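Phytochromobilin synthase (Solanum lycopersicum, PDB 6KME) binds biliverdin IX alpha and probably reduces it to phytochromobilin with electrons from ferredoxin. Local coordinates at residues A[31-36]-A[117-122]; A[149-154]-A[305-310]; A[223-228]-A[267-272]. The protein carries 1 engineered substitution. One frame throughout, in Å; residues are numbered along the deposited sequence. Where two conformers were deposited one is given.

Contact 1: residues A[31-36]-A[117-122]. With BLA (biliverdine IX alpha), chain B.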
loop_
_atom_site.group_PDB
_atom_site.type_symbol
_atom_site.label_atom_id
_atom_site.label_comp_id
_atom_site.label_asym_id
_atom_site.label_seq_id
_atom_site.Cartn_x
_atom_site.Cartn_y
_atom_site.Cartn_z
ATOM N N VAL A 31 12.658 -13.683 -8.726
ATOM C CA VAL A 31 11.270 -14.099 -8.908
ATOM C C VAL A 31 10.544 -13.155 -9.851
ATOM O O VAL A 31 11.041 -12.073 -10.170
ATOM C CB VAL A 31 10.515 -14.181 -7.565
ATOM C CG1 VAL A 31 10.775 -15.515 -6.888
ATOM C CG2 VAL A 31 10.899 -13.013 -6.662
ATOM N N SER A 32 9.358 -13.566 -10.288
ATOM C CA SER A 32 8.532 -12.756 -11.173
ATOM C C SER A 32 7.268 -12.361 -10.423
ATOM O O SER A 32 6.382 -13.196 -10.198
ATOM C CB SER A 32 8.200 -13.506 -12.458
ATOM O OG SER A 32 7.516 -12.656 -13.360
ATOM N N TYR A 33 7.174 -11.086 -10.053
ATOM C CA TYR A 33 5.977 -10.621 -9.362
ATOM C C TYR A 33 4.745 -10.588 -10.262
ATOM O O TYR A 33 3.628 -10.472 -9.744
ATOM C CB TYR A 33 6.230 -9.239 -8.764
ATOM C CG TYR A 33 7.234 -9.271 -7.635
ATOM C CD1 TYR A 33 7.211 -10.296 -6.698
ATOM C CD2 TYR A 33 8.217 -8.288 -7.519
ATOM C CE1 TYR A 33 8.124 -10.337 -5.662
ATOM C CE2 TYR A 33 9.137 -8.321 -6.492
ATOM C CZ TYR A 33 9.085 -9.344 -5.564
ATOM O OH TYR A 33 10.002 -9.375 -4.536
ATOM N N LYS A 34 4.919 -10.666 -11.589
ATOM C CA LYS A 34 3.764 -10.815 -12.477
ATOM C C LYS A 34 2.927 -12.025 -12.090
ATOM O O LYS A 34 1.694 -11.998 -12.203
ATOM C CB LYS A 34 4.221 -10.933 -13.934
ATOM C CG LYS A 34 4.581 -9.616 -14.604
ATOM C CD LYS A 34 4.725 -9.794 -16.112
ATOM C CE LYS A 34 3.547 -9.187 -16.872
ATOM N NZ LYS A 34 2.207 -9.689 -16.429
ATOM N N LYS A 35 3.580 -13.105 -11.643
ATOM C CA LYS A 35 2.855 -14.278 -11.166
ATOM C C LYS A 35 1.837 -13.895 -10.101
ATOM O O LYS A 35 0.726 -14.443 -10.060
ATOM C CB LYS A 35 3.832 -15.322 -10.604
ATOM C CG LYS A 35 4.668 -16.076 -11.642
ATOM C CD LYS A 35 5.736 -16.981 -10.988
ATOM C CE LYS A 35 6.973 -16.185 -10.523
ATOM N NZ LYS A 35 8.137 -16.992 -10.024
ATOM N N LEU A 36 2.204 -12.955 -9.224
ATOM C CA LEU A 36 1.328 -12.585 -8.119
ATOM C C LEU A 36 0.170 -11.723 -8.598
ATOM O O LEU A 36 -0.943 -11.833 -8.073
ATOM C CB LEU A 36 2.117 -11.852 -7.028
ATOM C CG LEU A 36 3.087 -12.686 -6.185
ATOM C CD1 LEU A 36 3.796 -11.786 -5.175
ATOM C CD2 LEU A 36 2.360 -13.840 -5.498
ATOM N N PHE A 117 6.772 -4.275 -2.964
ATOM C CA PHE A 117 7.957 -5.128 -2.925
ATOM C C PHE A 117 9.058 -4.480 -3.748
ATOM O O PHE A 117 8.891 -4.283 -4.957
ATOM C CB PHE A 117 7.657 -6.514 -3.487
ATOM C CG PHE A 117 6.530 -7.247 -2.802
ATOM C CD1 PHE A 117 6.010 -6.820 -1.584
ATOM C CD2 PHE A 117 6.014 -8.392 -3.378
ATOM C CE1 PHE A 117 4.976 -7.515 -0.967
ATOM C CE2 PHE A 117 4.974 -9.099 -2.761
ATOM C CZ PHE A 117 4.467 -8.654 -1.553
ATOM N N PHE A 118 10.183 -4.165 -3.115
ATOM C CA PHE A 118 11.333 -3.643 -3.842
ATOM C C PHE A 118 12.484 -4.642 -3.751
ATOM O O PHE A 118 13.065 -4.842 -2.674
ATOM C CB PHE A 118 11.762 -2.272 -3.329
ATOM C CG PHE A 118 12.971 -1.749 -4.038
ATOM C CD1 PHE A 118 12.867 -1.244 -5.333
ATOM C CD2 PHE A 118 14.220 -1.822 -3.450
ATOM C CE1 PHE A 118 13.999 -0.786 -6.008
ATOM C CE2 PHE A 118 15.349 -1.365 -4.118
ATOM C CZ PHE A 118 15.232 -0.843 -5.398
ATOM N N THR A 119 12.844 -5.227 -4.893
ATOM C CA THR A 119 13.812 -6.310 -4.952
ATOM C C THR A 119 14.965 -5.959 -5.884
ATOM O O THR A 119 14.766 -5.360 -6.945
ATOM C CB THR A 119 13.112 -7.606 -5.403
ATOM O OG1 THR A 119 12.115 -7.959 -4.427
ATOM C CG2 THR A 119 14.097 -8.742 -5.558
ATOM N N THR A 120 16.171 -6.306 -5.466
ATOM C CA THR A 120 17.365 -6.253 -6.295
ATOM C C THR A 120 17.979 -7.648 -6.335
ATOM O O THR A 120 17.422 -8.603 -5.785
ATOM C CB THR A 120 18.373 -5.258 -5.742
ATOM O OG1 THR A 120 18.865 -5.784 -4.504
ATOM C CG2 THR A 120 17.716 -3.905 -5.512
ATOM N N ALA A 121 19.169 -7.746 -6.936
ATOM C CA ALA A 121 19.812 -9.048 -7.075
ATOM C C ALA A 121 19.986 -9.734 -5.728
ATOM O O ALA A 121 19.932 -10.967 -5.644
ATOM C CB ALA A 121 21.167 -8.904 -7.776
ATOM N N LYS A 122 20.162 -8.966 -4.658
ATOM C CA LYS A 122 20.478 -9.560 -3.370
ATOM C C LYS A 122 19.559 -9.147 -2.239
ATOM O O LYS A 122 19.561 -9.823 -1.204
ATOM C CB LYS A 122 21.920 -9.218 -2.967
HETATM C CHA BLA B . 12.090 1.542 1.483
HETATM N NA BLA B . 9.503 1.424 1.618
HETATM C C1A BLA B . 10.763 1.560 2.224
HETATM C C2A BLA B . 10.541 1.735 3.660
HETATM C C3A BLA B . 9.095 1.703 3.881
HETATM C C4A BLA B . 8.475 1.512 2.601
HETATM C CMA BLA B . 8.314 1.820 5.193
HETATM C CAA BLA B . 11.707 1.947 4.667
HETATM C CBA BLA B . 12.142 3.388 4.620
HETATM C CGA BLA B . 11.320 4.250 5.647
HETATM O O1A BLA B . 11.365 3.776 6.744
HETATM O O2A BLA B . 10.813 5.215 5.154
HETATM C CHB BLA B . 6.983 1.376 2.267
HETATM N NB BLA B . 5.899 3.045 3.662
HETATM C C1B BLA B . 5.851 2.115 2.598
HETATM C C2B BLA B . 4.288 1.909 2.410
HETATM C C3B BLA B . 3.592 2.869 3.134
HETATM C C4B BLA B . 4.637 3.661 3.924
HETATM C CMB BLA B . 3.775 0.951 1.350
HETATM O OB BLA B . 4.542 4.651 4.630
HETATM C CAB BLA B . 2.174 3.303 3.414
HETATM C CBB BLA B . 1.544 4.299 4.079
HETATM N NC BLA B . 9.319 0.966 -3.000
HETATM C C1C BLA B . 8.033 0.771 -3.555
HETATM C C2C BLA B . 8.202 0.974 -5.067
HETATM C C3C BLA B . 9.547 1.264 -5.298
HETATM C C4C BLA B . 10.311 1.266 -3.953
HETATM C CMC BLA B . 6.969 0.838 -5.968
HETATM O OC BLA B . 7.122 0.503 -2.787
HETATM C CAC BLA B . 10.163 1.537 -6.624
HETATM C CBC BLA B . 9.713 2.132 -7.752
HETATM C CHD BLA B . 11.598 1.486 -3.537
HETATM N ND BLA B . 11.439 1.457 -0.951
HETATM C C1D BLA B . 12.096 1.568 -2.105
HETATM C C2D BLA B . 13.582 1.806 -1.907
HETATM C C3D BLA B . 13.801 1.826 -0.541
HETATM C C4D BLA B . 12.419 1.603 0.139
HETATM C CMD BLA B . 14.501 1.967 -3.103
HETATM C CAD BLA B . 15.065 2.021 0.304
HETATM C CBD BLA B . 15.601 3.440 0.283
HETATM C CGD BLA B . 14.703 4.512 1.042
HETATM O O1D BLA B . 14.496 5.490 0.345
HETATM O O2D BLA B . 14.385 4.178 2.176
#
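The hydroxyl of Thr119, OG1, lies between two polar groups: Tyr33 OH donates to it over a short 2.5 Å, and the side-chain carbonyl of Asn124 is hydrogen-bonded to it as well. A threonine hydroxyl suits this buried spot because it can accept one bond and make a second. OG1 lies in the plane of the Tyr33 ring, at its hydroxyl end, while Phe117 takes one of the ring's faces. The two aromatic rings form a T-shaped pair with centroids 5.3 Å apart and planes at 64°, the edge of Phe117 pointing at the tyrosine. Its CD2 comes 3.7 Å from Tyr33 CE1, offset toward the rim. Tyrosine therefore fills two roles here, with an apolar face for the phenylalanine and a polar tip for the threonine. At the rim of the Phe117 ring, in its plane, Leu36 CD1 touches CE2 at 3.8 Å. Phe118, between the two inward residues, points to the other face of the strand. With CG anti to the backbone N (chi1 178°), its ring lies against biliverdin: CD1 is 3.5 Å from the bilin carbon CHD, and the methyl CMD sits over one ring face. In this alpha/beta/alpha sandwich, strand 112-119 thus turns one side to the ligand and the other to the N-terminal residues. Leu98 and Leu194 also border Tyr33, and Leu36 reaches Phe195 and Phe198, so residues 31-36 are wedged between the central sheet and helix 188-211.

Contact 2: residues A[149-154]-A[305-310]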
loop_
_atom_site.group_PDB
_atom_site.type_symbol
_atom_site.label_atom_id
_atom_site.label_comp_id
_atom_site.label_asym_id
_atom_site.label_seq_id
_atom_site.Cartn_x
_atom_site.Cartn_y
_atom_site.Cartn_z
ATOM N N ASP A 149 -9.923 -11.404 13.932
ATOM C CA ASP A 149 -9.820 -12.764 13.424
ATOM C C ASP A 149 -8.604 -12.983 12.527
ATOM O O ASP A 149 -8.422 -14.095 12.017
ATOM C CB ASP A 149 -11.105 -13.124 12.673
ATOM C CG ASP A 149 -12.310 -13.240 13.609
ATOM O OD1 ASP A 149 -12.117 -13.623 14.786
ATOM O OD2 ASP A 149 -13.445 -12.945 13.174
ATOM N N LEU A 150 -7.769 -11.960 12.339
ATOM C CA LEU A 150 -6.572 -12.047 11.514
ATOM C C LEU A 150 -5.271 -12.023 12.310
ATOM O O LEU A 150 -4.193 -12.081 11.705
ATOM C CB LEU A 150 -6.559 -10.907 10.502
ATOM C CG LEU A 150 -7.708 -10.895 9.504
ATOM C CD1 LEU A 150 -7.518 -9.744 8.529
ATOM C CD2 LEU A 150 -7.790 -12.233 8.787
ATOM N N ILE A 151 -5.339 -11.936 13.642
ATOM C CA ILE A 151 -4.116 -11.902 14.446
ATOM C C ILE A 151 -3.284 -13.166 14.225
ATOM O O ILE A 151 -2.054 -13.099 14.127
ATOM C CB ILE A 151 -4.452 -11.689 15.940
ATOM C CG1 ILE A 151 -5.150 -10.342 16.160
ATOM C CG2 ILE A 151 -3.195 -11.806 16.830
ATOM C CD1 ILE A 151 -4.579 -9.194 15.347
ATOM N N THR A 152 -3.927 -14.338 14.123
ATOM C CA THR A 152 -3.168 -15.567 13.900
ATOM C C THR A 152 -2.469 -15.554 12.543
ATOM O O THR A 152 -1.360 -16.083 12.408
ATOM C CB THR A 152 -4.081 -16.791 14.025
ATOM O OG1 THR A 152 -5.132 -16.712 13.056
ATOM C CG2 THR A 152 -4.692 -16.863 15.416
ATOM N N LEU A 153 -3.095 -14.948 11.531
ATOM C CA LEU A 153 -2.432 -14.815 10.236
ATOM C C LEU A 153 -1.172 -13.956 10.353
ATOM O O LEU A 153 -0.105 -14.326 9.853
ATOM C CB LEU A 153 -3.389 -14.225 9.198
ATOM C CG LEU A 153 -2.788 -13.770 7.855
ATOM C CD1 LEU A 153 -2.196 -14.928 7.055
ATOM C CD2 LEU A 153 -3.830 -13.020 7.022
ATOM N N GLY A 154 -1.278 -12.799 11.012
ATOM C CA GLY A 154 -0.105 -11.966 11.201
ATOM C C GLY A 154 0.980 -12.661 11.999
ATOM O O GLY A 154 2.172 -12.460 11.737
ATOM N N ASN A 305 2.366 -6.700 20.072
ATOM C CA ASN A 305 2.690 -7.984 20.676
ATOM C C ASN A 305 1.995 -9.114 19.915
ATOM O O ASN A 305 1.339 -8.899 18.890
ATOM C CB ASN A 305 2.363 -7.987 22.173
ATOM C CG ASN A 305 0.870 -7.954 22.485
ATOM O OD1 ASN A 305 0.011 -8.172 21.629
ATOM N ND2 ASN A 305 0.562 -7.704 23.753
ATOM N N ALA A 306 2.150 -10.342 20.430
ATOM C CA ALA A 306 1.640 -11.528 19.745
ATOM C C ALA A 306 0.123 -11.554 19.654
ATOM O O ALA A 306 -0.421 -12.303 18.834
ATOM C CB ALA A 306 2.126 -12.797 20.442
ATOM N N ARG A 307 -0.576 -10.784 20.486
ATOM C CA ARG A 307 -2.027 -10.702 20.410
ATOM C C ARG A 307 -2.501 -9.498 19.602
ATOM O O ARG A 307 -3.709 -9.247 19.530
ATOM C CB ARG A 307 -2.638 -10.676 21.816
ATOM C CG ARG A 307 -2.387 -11.942 22.659
ATOM C CD ARG A 307 -2.164 -13.200 21.801
ATOM N NE ARG A 307 -3.372 -13.681 21.128
ATOM C CZ ARG A 307 -3.379 -14.250 19.924
ATOM N NH1 ARG A 307 -2.245 -14.396 19.246
ATOM N NH2 ARG A 307 -4.523 -14.662 19.386
ATOM N N GLY A 308 -1.583 -8.764 18.975
ATOM C CA GLY A 308 -1.943 -7.632 18.147
ATOM C C GLY A 308 -2.198 -6.346 18.894
ATOM O O GLY A 308 -2.776 -5.416 18.315
ATOM N N GLU A 309 -1.795 -6.263 20.160
ATOM C CA GLU A 309 -1.933 -5.047 20.950
ATOM C C GLU A 309 -0.716 -4.151 20.755
ATOM O O GLU A 309 0.423 -4.623 20.798
ATOM C CB GLU A 309 -2.106 -5.398 22.427
ATOM C CG GLU A 309 -3.379 -6.186 22.706
ATOM C CD GLU A 309 -3.353 -6.904 24.044
ATOM O OE1 GLU A 309 -2.316 -6.845 24.744
ATOM O OE2 GLU A 309 -4.376 -7.532 24.391
ATOM N N PHE A 310 -0.961 -2.857 20.552
ATOM C CA PHE A 310 0.123 -1.912 20.316
ATOM C C PHE A 310 0.908 -1.642 21.601
ATOM O O PHE A 310 0.333 -1.281 22.633
ATOM C CB PHE A 310 -0.431 -0.608 19.747
ATOM C CG PHE A 310 0.628 0.339 19.276
ATOM C CD1 PHE A 310 1.188 0.200 18.018
ATOM C CD2 PHE A 310 1.077 1.365 20.096
ATOM C CE1 PHE A 310 2.179 1.072 17.577
ATOM C CE2 PHE A 310 2.071 2.243 19.665
ATOM C CZ PHE A 310 2.624 2.095 18.406
#
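Ile151 puts its CG2 methyl under one face of the Arg307 guanidinium, where the type I beta turn from Asn305 to Gly308 meets helix 151-160. CG2 is 3.7 Å from Arg307 NH1, a flat group laid on a methyl in the conformer described; the arginine was modelled in two, so this packing may not hold in both. The Arg307 CB leaves the backbone away from the helix, and bends at chi2 and chi3 fold the chain back to bring the guanidinium over the isoleucine. Both branches of Ile151 are used: CG2 also touches Ala306 O at 3.5 Å, while CD1 extends toward Gly308 CA at 4.2 Å. Glycine suits that position twice over, since its phi is positive (82°) and its bare CA leaves room for the methyl. Gly308 O is also hydrogen-bonded to Lys143 NZ, a further tie between the C-terminal loop and the helical part of the fold. The turn is stiffened from within by Asn305, whose side chain makes an Asx turn: OD1 accepts from Arg307 N at 2.9 Å. Glu309 N reaches the same oxygen from the opposite face of the amide plane. Asn305 ND2 in turn donates to Glu309 OE1 at 3.2 Å.

Contact 3: residues A[223-228]-A[267-272]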
loop_
_atom_site.group_PDB
_atom_site.type_symbol
_atom_site.label_atom_id
_atom_site.label_comp_id
_atom_site.label_asym_id
_atom_site.label_seq_id
_atom_site.Cartn_x
_atom_site.Cartn_y
_atom_site.Cartn_z
ATOM N N CYS A 223 -16.816 10.752 5.904
ATOM C CA CYS A 223 -15.685 10.453 6.775
ATOM C C CYS A 223 -14.785 9.392 6.156
ATOM O O CYS A 223 -13.555 9.529 6.167
ATOM C CB CYS A 223 -16.175 10.008 8.153
ATOM S SG CYS A 223 -16.528 11.360 9.311
ATOM N N ASN A 224 -15.378 8.328 5.601
ATOM C CA ASN A 224 -14.570 7.301 4.944
ATOM C C ASN A 224 -13.807 7.873 3.761
ATOM O O ASN A 224 -12.684 7.440 3.470
ATOM C CB ASN A 224 -15.446 6.146 4.449
ATOM C CG ASN A 224 -16.201 5.459 5.553
ATOM O OD1 ASN A 224 -15.831 5.539 6.726
ATOM N ND2 ASN A 224 -17.267 4.753 5.180
ATOM N N CYS A 225 -14.413 8.831 3.060
ATOM C CA CYS A 225 -13.783 9.394 1.874
ATOM C C CYS A 225 -12.598 10.270 2.252
ATOM O O CYS A 225 -11.541 10.205 1.606
ATOM C CB CYS A 225 -14.815 10.186 1.067
ATOM S SG CYS A 225 -14.193 10.874 -0.469
ATOM N N GLU A 226 -12.752 11.086 3.302
ATOM C CA GLU A 226 -11.643 11.905 3.781
ATOM C C GLU A 226 -10.498 11.035 4.283
ATOM O O GLU A 226 -9.326 11.321 4.008
ATOM C CB GLU A 226 -12.126 12.854 4.878
ATOM C CG GLU A 226 -10.993 13.468 5.697
ATOM C CD GLU A 226 -11.184 14.952 5.976
ATOM O OE1 GLU A 226 -11.972 15.605 5.260
ATOM O OE2 GLU A 226 -10.539 15.467 6.914
ATOM N N ALA A 227 -10.815 9.950 4.996
ATOM C CA ALA A 227 -9.773 9.040 5.466
ATOM C C ALA A 227 -8.971 8.463 4.303
ATOM O O ALA A 227 -7.737 8.382 4.371
ATOM C CB ALA A 227 -10.393 7.918 6.310
ATOM N N GLN A 228 -9.653 8.064 3.222
ATOM C CA GLN A 228 -8.943 7.579 2.043
ATOM C C GLN A 228 -8.140 8.695 1.376
ATOM O O GLN A 228 -6.994 8.472 0.963
ATOM C CB GLN A 228 -9.916 6.955 1.029
ATOM C CG GLN A 228 -9.175 6.354 -0.175
ATOM C CD GLN A 228 -10.050 5.558 -1.149
ATOM O OE1 GLN A 228 -9.670 5.366 -2.303
ATOM N NE2 GLN A 228 -11.201 5.072 -0.681
ATOM N N ASN A 267 -6.486 13.813 -6.375
ATOM C CA ASN A 267 -7.087 15.011 -6.953
ATOM C C ASN A 267 -8.601 15.055 -6.753
ATOM O O ASN A 267 -9.160 16.133 -6.531
ATOM C CB ASN A 267 -6.770 15.112 -8.446
ATOM C CG ASN A 267 -5.317 15.459 -8.716
ATOM O OD1 ASN A 267 -4.635 16.043 -7.873
ATOM N ND2 ASN A 267 -4.835 15.097 -9.904
ATOM N N GLU A 268 -9.283 13.913 -6.816
ATOM C CA GLU A 268 -10.741 13.922 -6.925
ATOM C C GLU A 268 -11.482 13.747 -5.604
ATOM O O GLU A 268 -12.612 14.227 -5.483
ATOM C CB GLU A 268 -11.215 12.830 -7.895
ATOM N N LEU A 269 -10.903 13.073 -4.614
ATOM C CA LEU A 269 -11.657 12.709 -3.421
ATOM C C LEU A 269 -11.661 13.789 -2.346
ATOM O O LEU A 269 -12.328 13.613 -1.322
ATOM C CB LEU A 269 -11.108 11.405 -2.829
ATOM C CG LEU A 269 -11.285 10.140 -3.676
ATOM C CD1 LEU A 269 -10.792 8.923 -2.913
ATOM C CD2 LEU A 269 -12.722 9.967 -4.066
ATOM N N GLY A 270 -10.939 14.887 -2.540
ATOM C CA GLY A 270 -10.853 15.915 -1.514
ATOM C C GLY A 270 -10.034 17.086 -2.010
ATOM O O GLY A 270 -9.326 16.996 -3.017
ATOM N N ASN A 271 -10.137 18.193 -1.270
ATOM C CA ASN A 271 -9.449 19.436 -1.598
ATOM C C ASN A 271 -8.279 19.756 -0.672
ATOM O O ASN A 271 -7.464 20.617 -1.016
ATOM C CB ASN A 271 -10.430 20.619 -1.566
ATOM C CG ASN A 271 -11.473 20.539 -2.655
ATOM O OD1 ASN A 271 -11.186 20.104 -3.775
ATOM N ND2 ASN A 271 -12.699 20.953 -2.334
ATOM N N LYS A 272 -8.174 19.104 0.481
ATOM C CA LYS A 272 -7.085 19.404 1.401
ATOM C C LYS A 272 -5.737 19.017 0.804
ATOM O O LYS A 272 -5.613 18.019 0.082
ATOM C CB LYS A 272 -7.301 18.686 2.730
ATOM C CG LYS A 272 -8.466 19.231 3.546
ATOM C CD LYS A 272 -8.601 18.477 4.866
ATOM C CE LYS A 272 -9.841 18.915 5.644
ATOM N NZ LYS A 272 -9.921 18.238 6.972
#
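Leu269 lies against Cys225 and Gln228 on the outer flank of helix 218-238, one of the long helices of the alpha/beta/alpha sandwich, and brings with it the loop that joins helices 251-262 and 274-277. Its CB is 3.9 Å from Cys225 SG. CG then stands anti to the carbonyl carbon and parts the two methyls. CD2 stays by the sulfur, 4.0 Å from SG, whereas CD1 goes on to the next turn and rests 3.8 Å from Gln228 OE1, beside the amide carbon. Further along the same helix the leucine also touches His229 and Leu232. A branched apolar side chain suits this place, because it can fill the groove between side chains one turn apart. Cysteine, small and polarisable, lets the loop backbone come close: SG is 3.4 Å from Leu269 O. The Gln228 amide is not spent on the leucine, for OE1 is hydrogen-bonded to Arg82 and NE2 to Pro104 O; CD1 merely packs on the side of the amide, against OE1, the amide carbon and, a little farther, CG. At the solvent-facing margin Lys272, stretched out beyond CG, crosses Glu226 at roughly a right angle, and Tyr277 touches both. The glutamate chain bends at chi2 (137°) to turn its carboxylate toward the lysine ammonium group. Lys272 NZ meets OE2 of Glu226 on the syn side at 2.8 Å, 21° out of the carboxylate plane, completing a salt bridge.

In the fold
The three contacts are separate patches of one chain, with no atoms shared between them. The nearest atoms of contact 1 and contact 2 are about 13 Å apart. Between contact 2 and contact 3 the nearest atoms are about 17 Å apart. Contact 1 and contact 3 lie on opposite sides of the chain's centre, their own centres about 32 Å apart. Contact 1 closes before the others open, whereas contact 3 is nested within the long, helix-rich loop that contact 2 closes. Contact 1 alone reaches the bilin pocket, through Phe118. In contact 3 the side chain of Gln228 remains about 12 Å from the bound biliverdin. Contact 2 joins the C-terminal loop to the start of helix 151-160.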